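Penicillin binding protein 2X (Streptococcus thermophilus, PDB 5U47) probably acts as a transpeptidase that cross-links neighbouring glycan strands of cell-wall peptidoglycan during septum formation, and is a target of beta-lactam antibiotics. Local coordinates at residues S151-R156 with T174-S179; F386-E391 with P435-Q440; R142-G147 with N268-E273; T220-P225 with L259-R264. The protein carries 1 engineered substitution. All blocks are in the same frame, centred on the assembly; numbering follows the deposited sequence. Where two conformers were deposited one is given.

In the fold
The four contacts gather where the N-terminal dimerisation domain meets the transpeptidase domain. Along the chain interaction 3 opens first, at the end of strand 134-143, and its closing segment 268-273 comes after interactions 1 and 4 are complete; interaction 2 follows later. Interaction 1 is the hub. Its centre is about 11 Å from that of interaction 2, 12 Å from interaction 3 and 13 Å from interaction 4, and it touches all three: Phe153 packs on Met388, Leu222 and Thr261, while Ser151 and Arg156 bond to Ser269. Interactions 2 and 4 meet at the backbones of Phe437 and Thr221. Strand 258-264, at the edge of the five-stranded transpeptidase sheet, is thereby joined to the N-terminal part.

Interaction 1: residues S151-R156 with T174-S179; sequences SEFLGR and TGLERS
Gly155 and Gly175 bring the two backbones together, their CA atoms 3.9 Å apart, at the end of helix 151-154 and near the start of helix 175-179. Both glycines have positive phi, and their lack of a side chain lets the backbones come this close. The last carbonyls of the first helix meet the opening amides of the second: Leu176 N donates to Phe153 O at 2.9 Å, and Glu177 N to Leu154 O at 3.0 Å. Beside them Thr174 OG1, placed between its own N and carbonyl carbon (chi1 55°), receives Arg156 N at 2.8 Å in a bent bond. Gly155 CA adds a CA-H...O contact to Thr174 O at 3.3 Å.

The end of the Leu176 side chain, modelled in two conformers, comes beside the tip of the Phe153 ring. On the other flank, Glu177 CB rests on the Arg156 carbonyl and its CG lies 3.3 Å from Leu154 O. The Glu177 carboxylate turns to salt bridges with Arg142 and Arg32, while Arg156 reaches Glu158 and Ser269. Within the dimerisation domain, carbonyls at the C-terminal end of one helix thus take the first-turn amides of the next, which have no carbonyl of their own helix before them.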
# COMPACT_ATOMS: atom_id res chain seq x y z
N SER A 151 -10.72 0.19 1.11
CA SER A 151 -11.04 1.58 0.81
C SER A 151 -9.91 2.56 1.05
O SER A 151 -9.57 3.36 0.16
CB SER A 151 -12.32 2.00 1.54
OG SER A 151 -13.42 1.27 1.03
N GLU A 152 -9.32 2.50 2.23
CA GLU A 152 -8.19 3.37 2.53
C GLU A 152 -6.99 3.11 1.58
O GLU A 152 -6.31 4.04 1.17
CB GLU A 152 -7.78 3.29 4.01
CG GLU A 152 -8.79 3.97 4.93
CD GLU A 152 -10.09 3.21 5.18
OE1 GLU A 152 -10.26 2.01 4.77
OE2 GLU A 152 -10.96 3.85 5.80
N PHE A 153 -6.77 1.85 1.23
CA PHE A 153 -5.69 1.54 0.28
C PHE A 153 -5.92 2.18 -1.11
O PHE A 153 -5.02 2.84 -1.66
CB PHE A 153 -5.56 0.04 0.17
CG PHE A 153 -4.69 -0.42 -0.96
CD1 PHE A 153 -3.31 -0.39 -0.85
CD2 PHE A 153 -5.26 -0.90 -2.13
CE1 PHE A 153 -2.51 -0.82 -1.90
CE2 PHE A 153 -4.47 -1.35 -3.19
CZ PHE A 153 -3.09 -1.31 -3.06
N LEU A 154 -7.13 2.00 -1.64
CA LEU A 154 -7.46 2.54 -2.97
C LEU A 154 -7.48 4.06 -3.00
O LEU A 154 -7.00 4.66 -3.94
CB LEU A 154 -8.83 2.03 -3.44
CG LEU A 154 -8.94 0.54 -3.72
CD1 LEU A 154 -10.38 0.17 -4.00
CD2 LEU A 154 -8.04 0.15 -4.88
N GLY A 155 -8.03 4.67 -1.97
CA GLY A 155 -8.18 6.10 -1.96
C GLY A 155 -9.29 6.53 -2.91
O GLY A 155 -10.08 5.70 -3.40
N ARG A 156 -9.34 7.83 -3.16
CA ARG A 156 -10.37 8.45 -4.01
C ARG A 156 -9.79 9.41 -5.04
O ARG A 156 -8.81 10.10 -4.77
CB ARG A 156 -11.33 9.28 -3.12
CG ARG A 156 -12.32 8.48 -2.29
CD ARG A 156 -13.50 7.96 -3.11
NE ARG A 156 -14.29 9.08 -3.63
CZ ARG A 156 -15.49 8.98 -4.23
NH1 ARG A 156 -16.09 7.81 -4.39
NH2 ARG A 156 -16.09 10.08 -4.66
N THR A 174 -6.40 10.82 -2.44
CA THR A 174 -5.89 9.99 -1.37
C THR A 174 -5.48 8.63 -1.86
O THR A 174 -5.85 8.21 -2.97
CB THR A 174 -6.99 9.72 -0.31
OG1 THR A 174 -8.14 9.17 -0.96
CG2 THR A 174 -7.36 11.01 0.41
N GLY A 175 -4.74 7.94 -1.00
CA GLY A 175 -4.33 6.55 -1.25
C GLY A 175 -3.65 6.27 -2.57
O GLY A 175 -2.85 7.10 -3.06
N LEU A 176 -3.97 5.12 -3.15
CA LEU A 176 -3.37 4.70 -4.42
C LEU A 176 -3.74 5.62 -5.59
O LEU A 176 -2.93 5.85 -6.48
CB LEU A 176 -3.72 3.25 -4.73
CG LEU A 176 -3.09 2.68 -5.99
CD1 LEU A 176 -3.07 1.15 -5.96
CD2 LEU A 176 -3.79 3.21 -7.23
N GLU A 177 -4.98 6.13 -5.58
CA GLU A 177 -5.44 7.09 -6.59
C GLU A 177 -4.51 8.30 -6.65
O GLU A 177 -4.10 8.73 -7.75
CB GLU A 177 -6.87 7.54 -6.29
CG GLU A 177 -7.93 6.48 -6.53
CD GLU A 177 -8.38 6.35 -7.99
OE1 GLU A 177 -7.65 6.75 -8.93
OE2 GLU A 177 -9.51 5.86 -8.19
N ARG A 178 -4.16 8.83 -5.48
CA ARG A 178 -3.25 9.97 -5.43
C ARG A 178 -1.82 9.54 -5.73
O ARG A 178 -1.13 10.18 -6.52
CB ARG A 178 -3.28 10.66 -4.07
CG ARG A 178 -2.41 11.92 -4.05
CD ARG A 178 -2.38 12.59 -2.69
NE ARG A 178 -1.71 13.89 -2.75
CZ ARG A 178 -1.60 14.73 -1.73
NH1 ARG A 178 -2.12 14.40 -0.55
NH2 ARG A 178 -0.98 15.89 -1.89
N SER A 179 -1.38 8.44 -5.12
CA SER A 179 0.01 7.97 -5.32
C SER A 179 0.40 7.69 -6.78
O SER A 179 1.49 8.06 -7.20
CB SER A 179 0.30 6.76 -4.42
OG SER A 179 0.14 7.11 -3.05

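Interaction 2: residues F386-E391 with P435-Q440; sequences FGMVGE and PQFIKQ
Phe437 sends its ring into the corner made by Phe386, Gly387 and Met388. From CB, its CG sits between the backbone N and the carbonyl carbon (chi1 62°), carrying the ring toward segment 386-391. CD2 is the first ring atom to touch, 3.5 Å from Phe386 CE2. Next on that side, CE2 stands over the centre of the Phe386 ring and also lies 3.4 Å from Phe386 O. The tip, CZ, abuts the backbone of Gly387, which has no side chain to keep it off, 3.7 Å from Gly387 C. CE1, like CZ, is among the ring atoms nearest Met388 CE, which stands over the centre of the face, 3.9 Å from the Phe437 ring centroid; SD is farther out and oblique.

Phe386 also turns its CB and ring edge to Pro435 O, with CB 3.4 Å from that oxygen. One water donates to both Phe386 O and Pro435 O, and a second accepts from Phe437 N at 2.8 Å while giving Phe386 O a weak bond. Leu176 of helix 175-179 also touches Phe437 and Met388. Together these make a T-shaped aromatic pair, planes at 81°, with a Met-aromatic contact on the Phe437 ring, in the buried core where the transpeptidase domain backs onto helix 175-179.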
# COMPACT_ATOMS: atom_id res chain seq x y z
N PHE A 386 7.87 2.17 -0.97
CA PHE A 386 7.27 1.13 -1.78
C PHE A 386 6.32 1.60 -2.88
O PHE A 386 5.89 0.79 -3.69
CB PHE A 386 6.67 -0.01 -0.93
CG PHE A 386 5.33 0.26 -0.31
CD1 PHE A 386 5.01 1.47 0.27
CD2 PHE A 386 4.42 -0.81 -0.17
CE1 PHE A 386 3.80 1.65 0.89
CE2 PHE A 386 3.20 -0.62 0.44
CZ PHE A 386 2.89 0.62 0.97
N GLY A 387 6.02 2.90 -2.92
CA GLY A 387 5.23 3.47 -3.98
C GLY A 387 4.17 4.45 -3.55
O GLY A 387 3.66 5.18 -4.38
N MET A 388 3.81 4.46 -2.28
CA MET A 388 2.77 5.36 -1.82
C MET A 388 3.35 6.71 -1.41
O MET A 388 4.50 6.78 -0.95
CB MET A 388 2.05 4.79 -0.60
CG MET A 388 1.24 3.55 -0.87
SD MET A 388 -0.21 3.83 -1.92
CE MET A 388 -1.00 2.23 -1.80
N VAL A 389 2.58 7.78 -1.60
CA VAL A 389 3.02 9.09 -1.14
C VAL A 389 2.49 9.27 0.29
O VAL A 389 1.45 8.72 0.65
CB VAL A 389 2.56 10.24 -2.06
CG1 VAL A 389 3.11 10.03 -3.46
CG2 VAL A 389 1.05 10.37 -2.07
N GLY A 390 3.23 10.05 1.08
CA GLY A 390 2.91 10.30 2.51
C GLY A 390 3.29 9.18 3.47
O GLY A 390 2.67 9.00 4.52
N GLU A 391 4.28 8.38 3.11
CA GLU A 391 4.71 7.30 4.00
C GLU A 391 5.55 7.88 5.15
O GLU A 391 6.35 8.77 4.93
CB GLU A 391 5.55 6.29 3.22
CG GLU A 391 6.01 5.09 4.05
CD GLU A 391 6.95 4.16 3.31
OE1 GLU A 391 7.51 4.56 2.25
OE2 GLU A 391 7.17 3.04 3.84
N PRO A 435 7.94 -4.91 0.12
CA PRO A 435 6.52 -5.15 -0.07
C PRO A 435 6.07 -4.45 -1.36
O PRO A 435 6.57 -3.37 -1.67
CB PRO A 435 5.89 -4.49 1.17
CG PRO A 435 6.98 -4.52 2.19
CD PRO A 435 8.21 -4.22 1.39
N GLN A 436 5.17 -5.10 -2.10
CA GLN A 436 4.67 -4.61 -3.39
C GLN A 436 3.16 -4.66 -3.44
O GLN A 436 2.54 -5.62 -2.93
CB GLN A 436 5.18 -5.47 -4.54
CG GLN A 436 6.67 -5.35 -4.81
CD GLN A 436 7.16 -6.27 -5.92
OE1 GLN A 436 6.51 -7.26 -6.28
NE2 GLN A 436 8.33 -5.94 -6.47
N PHE A 437 2.59 -3.65 -4.09
CA PHE A 437 1.15 -3.55 -4.30
C PHE A 437 0.80 -3.36 -5.78
O PHE A 437 -0.40 -3.36 -6.12
CB PHE A 437 0.51 -2.45 -3.41
CG PHE A 437 1.02 -1.05 -3.69
CD1 PHE A 437 0.49 -0.29 -4.71
CD2 PHE A 437 2.04 -0.51 -2.91
CE1 PHE A 437 0.97 0.98 -4.97
CE2 PHE A 437 2.52 0.77 -3.16
CZ PHE A 437 1.99 1.51 -4.19
N ILE A 438 1.81 -3.22 -6.66
CA ILE A 438 1.57 -3.11 -8.12
C ILE A 438 2.07 -4.36 -8.80
O ILE A 438 3.25 -4.72 -8.69
CB ILE A 438 2.31 -1.94 -8.77
CG1 ILE A 438 1.95 -0.63 -8.08
CG2 ILE A 438 1.99 -1.86 -10.27
CD1 ILE A 438 2.84 0.53 -8.47
N LYS A 439 1.18 -5.00 -9.55
CA LYS A 439 1.51 -6.21 -10.29
C LYS A 439 1.89 -5.87 -11.73
O LYS A 439 2.81 -6.45 -12.29
CB LYS A 439 0.29 -7.15 -10.34
CG LYS A 439 0.48 -8.49 -11.05
CD LYS A 439 1.31 -9.47 -10.21
CE LYS A 439 2.82 -9.27 -10.31
NZ LYS A 439 3.55 -9.62 -9.04
N GLN A 440 1.13 -4.97 -12.33
CA GLN A 440 1.37 -4.61 -13.72
C GLN A 440 0.82 -3.24 -14.02
O GLN A 440 -0.23 -2.87 -13.50
CB GLN A 440 0.71 -5.65 -14.65
CG GLN A 440 0.89 -5.43 -16.13
CD GLN A 440 0.19 -6.48 -16.98
OE1 GLN A 440 -0.94 -6.27 -17.37
NE2 GLN A 440 0.84 -7.63 -17.24
O HOH W 1 7.38 -1.89 -4.02
O HOH W 2 4.39 -1.90 -5.34

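Interaction 3: residues R142-G147 with N268-E273; sequences RMYPNG and NSDTLE
Tyr144 to Gly147 form a type I beta turn at the end of strand 134-143 in the dimerisation domain, and it docks against an Asx turn that starts at Asn268 in the transpeptidase domain. Two hydrogen bonds join them. Tyr144 N points almost straight at Asp270 OD1, 2.9 Å away and 174° at the hydrogen, although it meets the oxygen from above the carboxylate plane. Asp270 CG, anti to its own backbone N (chi1 -158°), is thereby carried to the Tyr144 backbone. Farther along, Ser269 N donates to Gly147 O at 3.0 Å, approaching well above the carbonyl plane.

Between these bonds the Tyr144 side chain leans on Ser269: CB meets Ser269 CB at 3.6 Å, and ring atom CD1 is 3.3 Å from Ser269 O. Its hydroxyl continues to Ala157 N. Ser269 OG in turn is hydrogen-bonded to Ser151 OG. Asn268 lays its amide against Gly147, with OD1 3.3 Å from Gly147 CA, while the same oxygen accepts Asp270 N at 2.8 Å and Thr271 N at 3.2 Å. The first amide lies in the carbonyl plane and the second above it.

Asn268 thus fixes the turn that presents both Asp270 and the Ser269 amide. In both bonds between the segments the dimerisation-domain side offers backbone groups; the bond to Tyr144 N would be strengthened by any negative charge on Asp270.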
# COMPACT_ATOMS: atom_id res chain seq x y z
N ARG A 142 -15.91 8.66 -10.75
CA ARG A 142 -15.11 7.47 -10.49
C ARG A 142 -16.00 6.47 -9.76
O ARG A 142 -16.62 6.82 -8.77
CB ARG A 142 -13.92 7.86 -9.63
CG ARG A 142 -12.82 6.82 -9.51
CD ARG A 142 -12.07 6.66 -10.84
NE ARG A 142 -10.77 6.03 -10.63
CZ ARG A 142 -10.02 5.49 -11.60
NH1 ARG A 142 -10.42 5.47 -12.89
NH2 ARG A 142 -8.86 4.97 -11.28
N MET A 143 -16.08 5.25 -10.28
CA MET A 143 -16.91 4.18 -9.71
C MET A 143 -16.02 3.15 -8.97
O MET A 143 -14.98 2.76 -9.50
CB MET A 143 -17.69 3.49 -10.84
CG MET A 143 -18.51 2.29 -10.41
SD MET A 143 -19.28 1.41 -11.78
CE MET A 143 -19.93 0.00 -10.88
N TYR A 144 -16.46 2.71 -7.79
CA TYR A 144 -15.72 1.75 -6.96
C TYR A 144 -16.71 0.60 -6.73
O TYR A 144 -17.42 0.58 -5.71
CB TYR A 144 -15.26 2.41 -5.64
CG TYR A 144 -14.27 3.54 -5.85
CD1 TYR A 144 -14.70 4.84 -6.08
CD2 TYR A 144 -12.89 3.29 -5.84
CE1 TYR A 144 -13.78 5.87 -6.28
CE2 TYR A 144 -11.97 4.31 -6.04
CZ TYR A 144 -12.42 5.60 -6.25
OH TYR A 144 -11.49 6.60 -6.48
N PRO A 145 -16.76 -0.36 -7.66
CA PRO A 145 -17.81 -1.39 -7.68
C PRO A 145 -17.93 -2.30 -6.47
O PRO A 145 -19.03 -2.84 -6.23
CB PRO A 145 -17.46 -2.25 -8.90
CG PRO A 145 -16.48 -1.45 -9.69
CD PRO A 145 -15.78 -0.56 -8.74
N ASN A 146 -16.83 -2.48 -5.74
CA ASN A 146 -16.81 -3.36 -4.59
C ASN A 146 -17.26 -2.70 -3.27
O ASN A 146 -17.28 -3.37 -2.24
CB ASN A 146 -15.43 -3.99 -4.44
CG ASN A 146 -15.06 -4.82 -5.65
OD1 ASN A 146 -15.55 -5.93 -5.84
ND2 ASN A 146 -14.20 -4.28 -6.48
N GLY A 147 -17.63 -1.42 -3.30
CA GLY A 147 -18.11 -0.73 -2.08
C GLY A 147 -17.04 -0.66 -0.97
O GLY A 147 -15.98 -0.03 -1.16
N ASN A 268 -17.34 3.05 2.71
CA ASN A 268 -17.71 2.53 1.39
C ASN A 268 -17.08 3.45 0.35
O ASN A 268 -17.39 4.65 0.30
CB ASN A 268 -19.23 2.50 1.24
CG ASN A 268 -19.67 1.90 -0.08
OD1 ASN A 268 -19.18 2.27 -1.16
ND2 ASN A 268 -20.61 0.96 -0.01
N SER A 269 -16.18 2.91 -0.48
CA SER A 269 -15.48 3.72 -1.49
C SER A 269 -16.35 4.37 -2.56
O SER A 269 -15.98 5.44 -3.11
CB SER A 269 -14.37 2.90 -2.18
OG SER A 269 -13.32 2.61 -1.27
N ASP A 270 -17.48 3.75 -2.88
CA ASP A 270 -18.35 4.26 -3.93
C ASP A 270 -19.26 5.37 -3.41
O ASP A 270 -19.51 6.31 -4.12
CB ASP A 270 -19.20 3.12 -4.51
CG ASP A 270 -19.73 3.43 -5.93
OD1 ASP A 270 -18.95 3.88 -6.81
OD2 ASP A 270 -20.92 3.17 -6.18
N THR A 271 -19.72 5.26 -2.16
CA THR A 271 -20.66 6.23 -1.58
C THR A 271 -20.10 7.15 -0.48
O THR A 271 -20.77 8.11 -0.08
CB THR A 271 -21.85 5.49 -0.96
OG1 THR A 271 -21.43 4.81 0.23
CG2 THR A 271 -22.43 4.49 -1.94
N LEU A 272 -18.91 6.85 0.01
CA LEU A 272 -18.24 7.58 1.10
C LEU A 272 -18.89 7.39 2.47
O LEU A 272 -18.45 7.98 3.45
CB LEU A 272 -18.07 9.07 0.79
CG LEU A 272 -17.29 9.39 -0.49
CD1 LEU A 272 -17.17 10.89 -0.68
CD2 LEU A 272 -15.92 8.75 -0.47
N GLU A 273 -19.90 6.53 2.54
CA GLU A 273 -20.57 6.31 3.80
C GLU A 273 -19.59 5.68 4.81
O GLU A 273 -18.93 4.67 4.50
CB GLU A 273 -21.78 5.41 3.64
CG GLU A 273 -22.61 5.35 4.91
CD GLU A 273 -23.75 4.36 4.84
OE1 GLU A 273 -24.09 3.92 3.71
OE2 GLU A 273 -24.31 4.02 5.91

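Interaction 4: residues T220-P225 with L259-R264; sequences TTLSAP and LATTQR
Leu222 folds over the start of segment 259-264, its CG anti to the carbonyl carbon (chi1 -59°) and its chain running on extended to CD1. The other branch, CD2, does the touching: it is 3.9 Å from Ala260 CA and 4.2 Å from Thr261 CG2. That Thr261 methyl occupies the position between its backbone N and carbonyl carbon, while OG1 is anti to the N (chi1 -172°) and bonds to Thr249 OG1. Phe153 of helix 151-154 packs on both Leu222 and Thr261.

Leu259 has its CB directed away from segment 220-225, yet CD2 comes back to within 3.6 Å of Thr221 O. Thr221 O accepts a hydrogen bond from Arg38, and Thr221 OG1 bonds to Ile258 O just before the strand segment. The backbone link is Ser223 N to Leu259 O, 2.9 Å and nearly straight at 170°; Leu222 CA adds a CA-H...O contact to the same oxygen at 3.5 Å. Leu259 and Ala260 form a classic beta bulge opposite Val250 in strand 258-264, an outermost strand of the five-stranded antiparallel sheet of the transpeptidase domain. Ser223 is the N-cap of helix 224-241, its OG anti to the backbone N and capping an amide farther into the helix. The strand is tied to that same helix by salt bridges of Arg264 with Asp235 and Glu231.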
# COMPACT_ATOMS: atom_id res chain seq x y z
N THR A 220 -3.29 -4.12 -9.40
CA THR A 220 -2.70 -4.26 -8.09
C THR A 220 -2.43 -5.73 -7.81
O THR A 220 -2.86 -6.63 -8.57
CB THR A 220 -3.60 -3.68 -6.99
OG1 THR A 220 -4.80 -4.44 -6.88
CG2 THR A 220 -3.91 -2.24 -7.27
N THR A 221 -1.72 -5.98 -6.71
CA THR A 221 -1.41 -7.34 -6.28
C THR A 221 -2.56 -7.97 -5.51
O THR A 221 -2.53 -9.17 -5.22
CB THR A 221 -0.17 -7.34 -5.35
OG1 THR A 221 -0.38 -6.39 -4.31
CG2 THR A 221 1.05 -6.97 -6.13
N LEU A 222 -3.58 -7.17 -5.18
CA LEU A 222 -4.72 -7.67 -4.40
C LEU A 222 -5.50 -8.78 -5.10
O LEU A 222 -5.57 -8.83 -6.31
CB LEU A 222 -5.71 -6.55 -4.06
CG LEU A 222 -5.30 -5.32 -3.26
CD1 LEU A 222 -6.52 -4.44 -3.08
CD2 LEU A 222 -4.68 -5.65 -1.92
N SER A 223 -6.03 -9.69 -4.29
CA SER A 223 -6.92 -10.75 -4.73
C SER A 223 -8.30 -10.34 -4.26
O SER A 223 -8.56 -10.37 -3.04
CB SER A 223 -6.53 -12.05 -4.06
OG SER A 223 -7.52 -13.04 -4.26
N ALA A 224 -9.16 -9.93 -5.18
CA ALA A 224 -10.52 -9.53 -4.78
C ALA A 224 -11.26 -10.55 -3.93
O ALA A 224 -11.86 -10.17 -2.91
CB ALA A 224 -11.36 -9.07 -5.97
N PRO A 225 -11.22 -11.86 -4.29
CA PRO A 225 -11.90 -12.86 -3.46
C PRO A 225 -11.37 -12.90 -2.02
O PRO A 225 -12.15 -12.93 -1.06
CB PRO A 225 -11.59 -14.20 -4.17
CG PRO A 225 -11.28 -13.83 -5.58
CD PRO A 225 -10.71 -12.45 -5.55
N LEU A 259 -1.52 -9.24 -0.87
CA LEU A 259 -2.69 -9.94 -1.41
C LEU A 259 -4.01 -9.43 -0.86
O LEU A 259 -5.04 -9.55 -1.52
CB LEU A 259 -2.56 -11.44 -1.16
CG LEU A 259 -1.30 -12.07 -1.75
CD1 LEU A 259 -1.17 -13.54 -1.41
CD2 LEU A 259 -1.30 -11.89 -3.25
N ALA A 260 -3.98 -8.88 0.34
CA ALA A 260 -5.16 -8.27 0.90
C ALA A 260 -4.76 -7.32 2.01
O ALA A 260 -3.81 -7.58 2.75
CB ALA A 260 -6.12 -9.33 1.42
N THR A 261 -5.46 -6.20 2.12
CA THR A 261 -5.12 -5.25 3.18
C THR A 261 -6.34 -4.43 3.55
O THR A 261 -7.07 -3.98 2.68
CB THR A 261 -3.92 -4.36 2.78
OG1 THR A 261 -3.50 -3.58 3.90
CG2 THR A 261 -4.23 -3.46 1.60
N THR A 262 -6.56 -4.25 4.84
CA THR A 262 -7.68 -3.46 5.27
C THR A 262 -7.44 -2.83 6.63
O THR A 262 -6.52 -3.22 7.38
CB THR A 262 -8.99 -4.31 5.29
OG1 THR A 262 -10.14 -3.45 5.20
CG2 THR A 262 -9.06 -5.19 6.54
N GLN A 263 -8.26 -1.83 6.94
CA GLN A 263 -8.20 -1.19 8.23
C GLN A 263 -9.58 -0.82 8.66
O GLN A 263 -10.48 -0.76 7.84
CB GLN A 263 -7.32 0.05 8.20
CG GLN A 263 -7.90 1.28 7.53
CD GLN A 263 -6.89 2.42 7.52
OE1 GLN A 263 -5.79 2.28 6.99
NE2 GLN A 263 -7.26 3.54 8.11
N ARG A 264 -9.73 -0.59 9.97
CA ARG A 264 -10.97 -0.22 10.57
C ARG A 264 -10.67 0.95 11.51
O ARG A 264 -9.60 0.98 12.11
CB ARG A 264 -11.58 -1.40 11.34
CG ARG A 264 -12.06 -2.56 10.45
CD ARG A 264 -13.28 -2.13 9.65
NE ARG A 264 -13.83 -3.18 8.79
CZ ARG A 264 -13.35 -3.54 7.60
NH1 ARG A 264 -12.25 -2.98 7.10
NH2 ARG A 264 -13.95 -4.51 6.89